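Local coordinates for probable glutamine-binding lipoprotein GlnH (GLNBP) (Mycobacterium tuberculosis, PDB 6H20), which binds aspartate and related amino acids such as asparagine and glutamate, and regulates protein kinase G activity to control glutamate metabolism in mycobacteria, at residues D193-V196 with A197-R201. Sequence-based numbering, arbitrary orientation.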
ATOM      1  N   ASP A 193      -4.476  12.226  -6.879  1.00 20.78           N
ATOM      2  CA  ASP A 193      -5.295  13.425  -6.723  1.00 20.24           C
ATOM      3  C   ASP A 193      -4.618  14.434  -5.805  1.00 18.53           C
ATOM      4  O   ASP A 193      -4.754  15.647  -6.005  1.00 18.64           O
ATOM      5  CB  ASP A 193      -6.672  13.049  -6.180  1.00 22.81           C
ATOM      6  CG  ASP A 193      -7.412  12.090  -7.083  1.00 31.12           C
ATOM      7  OD1 ASP A 193      -7.205  12.137  -8.315  1.00 35.60           O
ATOM      8  OD2 ASP A 193      -8.218  11.287  -6.565  1.00 29.28           O
ATOM      9  N   CYS A 194      -3.897  13.952  -4.783  1.00 20.15           N
ATOM     10  CA  CYS A 194      -3.147  14.860  -3.917  1.00 19.81           C
ATOM     11  C   CYS A 194      -2.059  15.563  -4.702  1.00 18.64           C
ATOM     12  O   CYS A 194      -1.791  16.751  -4.483  1.00 19.17           O
ATOM     13  CB  CYS A 194      -2.511  14.100  -2.750  1.00 15.86           C
ATOM     14  SG  CYS A 194      -3.637  13.602  -1.450  1.00 21.91           S
ATOM     15  N   LEU A 195      -1.423  14.844  -5.628  1.00 20.63           N
ATOM     16  CA  LEU A 195      -0.382  15.475  -6.430  1.00 21.45           C
ATOM     17  C   LEU A 195      -0.963  16.584  -7.288  1.00 23.00           C
ATOM     18  O   LEU A 195      -0.409  17.686  -7.351  1.00 19.94           O
ATOM     19  CB  LEU A 195       0.335  14.429  -7.284  1.00 20.18           C
ATOM     20  CG  LEU A 195       1.346  15.044  -8.249  1.00 21.59           C
ATOM     21  CD1 LEU A 195       2.425  15.799  -7.474  1.00 23.52           C
ATOM     22  CD2 LEU A 195       1.956  13.985  -9.145  1.00 20.55           C
ATOM     23  N   VAL A 196      -2.100  16.324  -7.934  1.00 22.07           N
ATOM     24  CA  VAL A 196      -2.751  17.365  -8.730  1.00 19.75           C
ATOM     25  C   VAL A 196      -3.077  18.577  -7.865  1.00 20.56           C
ATOM     26  O   VAL A 196      -2.828  19.726  -8.254  1.00 20.78           O
ATOM     27  CB  VAL A 196      -4.004  16.809  -9.430  1.00 21.83           C
ATOM     28  CG1 VAL A 196      -4.797  17.945 -10.082  1.00 25.90           C
ATOM     29  CG2 VAL A 196      -3.601  15.776 -10.463  1.00 24.35           C
ATOM     30  N   ALA A 197      -3.640  18.338  -6.680  1.00 21.25           N
ATOM     31  CA  ALA A 197      -3.998  19.437  -5.789  1.00 22.83           C
ATOM     32  C   ALA A 197      -2.778  20.273  -5.418  1.00 20.94           C
ATOM     33  O   ALA A 197      -2.861  21.505  -5.334  1.00 21.22           O
ATOM     34  CB  ALA A 197      -4.669  18.890  -4.533  1.00 20.85           C
ATOM     35  N   LEU A 198      -1.639  19.624  -5.180  1.00 17.96           N
ATOM     36  CA  LEU A 198      -0.439  20.372  -4.812  1.00 16.75           C
ATOM     37  C   LEU A 198       0.116  21.115  -6.018  1.00 20.33           C
ATOM     38  O   LEU A 198       0.551  22.270  -5.904  1.00 22.29           O
ATOM     39  CB  LEU A 198       0.600  19.425  -4.208  1.00 18.90           C
ATOM     40  CG  LEU A 198       1.873  20.054  -3.637  1.00 18.71           C
ATOM     41  CD1 LEU A 198       1.576  21.166  -2.632  1.00 21.52           C
ATOM     42  CD2 LEU A 198       2.721  18.971  -2.988  1.00 19.99           C
ATOM     43  N   GLN A 199       0.081  20.480  -7.192  1.00 19.60           N
ATOM     44  CA  GLN A 199       0.523  21.169  -8.403  1.00 20.80           C
ATOM     45  C   GLN A 199      -0.296  22.423  -8.656  1.00 25.44           C
ATOM     46  O   GLN A 199       0.234  23.421  -9.165  1.00 25.75           O
ATOM     47  CB  GLN A 199       0.437  20.230  -9.602  1.00 23.83           C
ATOM     48  CG  GLN A 199       1.484  19.143  -9.565  1.00 21.64           C
ATOM     49  CD  GLN A 199       1.318  18.111 -10.650  1.00 30.23           C
ATOM     50  OE1 GLN A 199       0.205  17.730 -11.007  1.00 37.12           O
ATOM     51  NE2 GLN A 199       2.439  17.626 -11.168  1.00 26.99           N
ATOM     52  N   GLN A 200      -1.580  22.393  -8.316  1.00 25.66           N
ATOM     53  CA  GLN A 200      -2.453  23.542  -8.502  1.00 25.38           C
ATOM     54  C   GLN A 200      -2.489  24.450  -7.283  1.00 25.12           C
ATOM     55  O   GLN A 200      -3.304  25.381  -7.247  1.00 28.04           O
ATOM     56  CB  GLN A 200      -3.858  23.082  -8.879  1.00 26.65           C
ATOM     57  CG  GLN A 200      -3.861  22.099 -10.022  1.00 34.52           C
ATOM     58  CD  GLN A 200      -5.225  21.917 -10.640  1.00 43.64           C
ATOM     59  OE1 GLN A 200      -6.153  22.683 -10.378  1.00 50.66           O
ATOM     60  NE2 GLN A 200      -5.356  20.889 -11.470  1.00 45.97           N
ATOM     61  N   ARG A 201      -1.622  24.202  -6.297  1.00 25.40           N
ATOM     62  CA  ARG A 201      -1.525  25.020  -5.083  1.00 25.21           C
ATOM     63  C   ARG A 201      -2.850  25.094  -4.323  1.00 25.54           C
ATOM     64  O   ARG A 201      -3.172  26.114  -3.707  1.00 32.24           O
ATOM     65  CB  ARG A 201      -0.958  26.414  -5.380  1.00 30.29           C
ATOM     66  CG  ARG A 201       0.315  26.368  -6.204  1.00 33.66           C
ATOM     67  CD  ARG A 201       1.078  27.678  -6.131  1.00 39.29           C
ATOM     68  NE  ARG A 201       2.524  27.462  -6.141  1.00 44.86           N
ATOM     69  CZ  ARG A 201       3.298  27.621  -7.211  1.00 47.53           C
ATOM     70  NH1 ARG A 201       2.768  27.999  -8.366  1.00 50.52           N
ATOM     71  NH2 ARG A 201       4.604  27.404  -7.125  1.00 46.44           N
TER
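With chi1 at 174°, Leu195 swings CG to the side of its own carbonyl, while Gln199, one turn later, sets CG beside its backbone N and runs out extended, which lays the flat face of its amide over Leu195 CG, 3.9 Å from CD. Val196 and Gln200 repeat the i to i+4 spacing differently: they lie alongside each other, Gln200 NE2 within 3.3 Å of Val196 CG1, with the methyl well out of the amide plane. Backbone hydrogen bonds join the turns, among them Gln199 N to Leu195 O at 2.8 Å and the more bent Gln200 N to Val196 O (147° at the hydrogen). This is the C-terminal end of helix 191-199 in a family 3 solute-binding protein. Its first residue, Trp191, binds glutamate, and the Cys194 side chain, disulfide-bonded to Cys165, lies about 9 Å from the bound asparagine. Arg201, with positive phi, is the C-prime residue of a Schellman motif: its N bonds to Leu198 O at 2.9 Å, and the next residue's N to Ala197 O. Leu195 and Leu198 pack on Leu223. Chemically, a leucine branch over an amide face and an amide nitrogen beside a valine methyl are van der Waals contacts; the hydrogen bonding joining the two segments is all backbone.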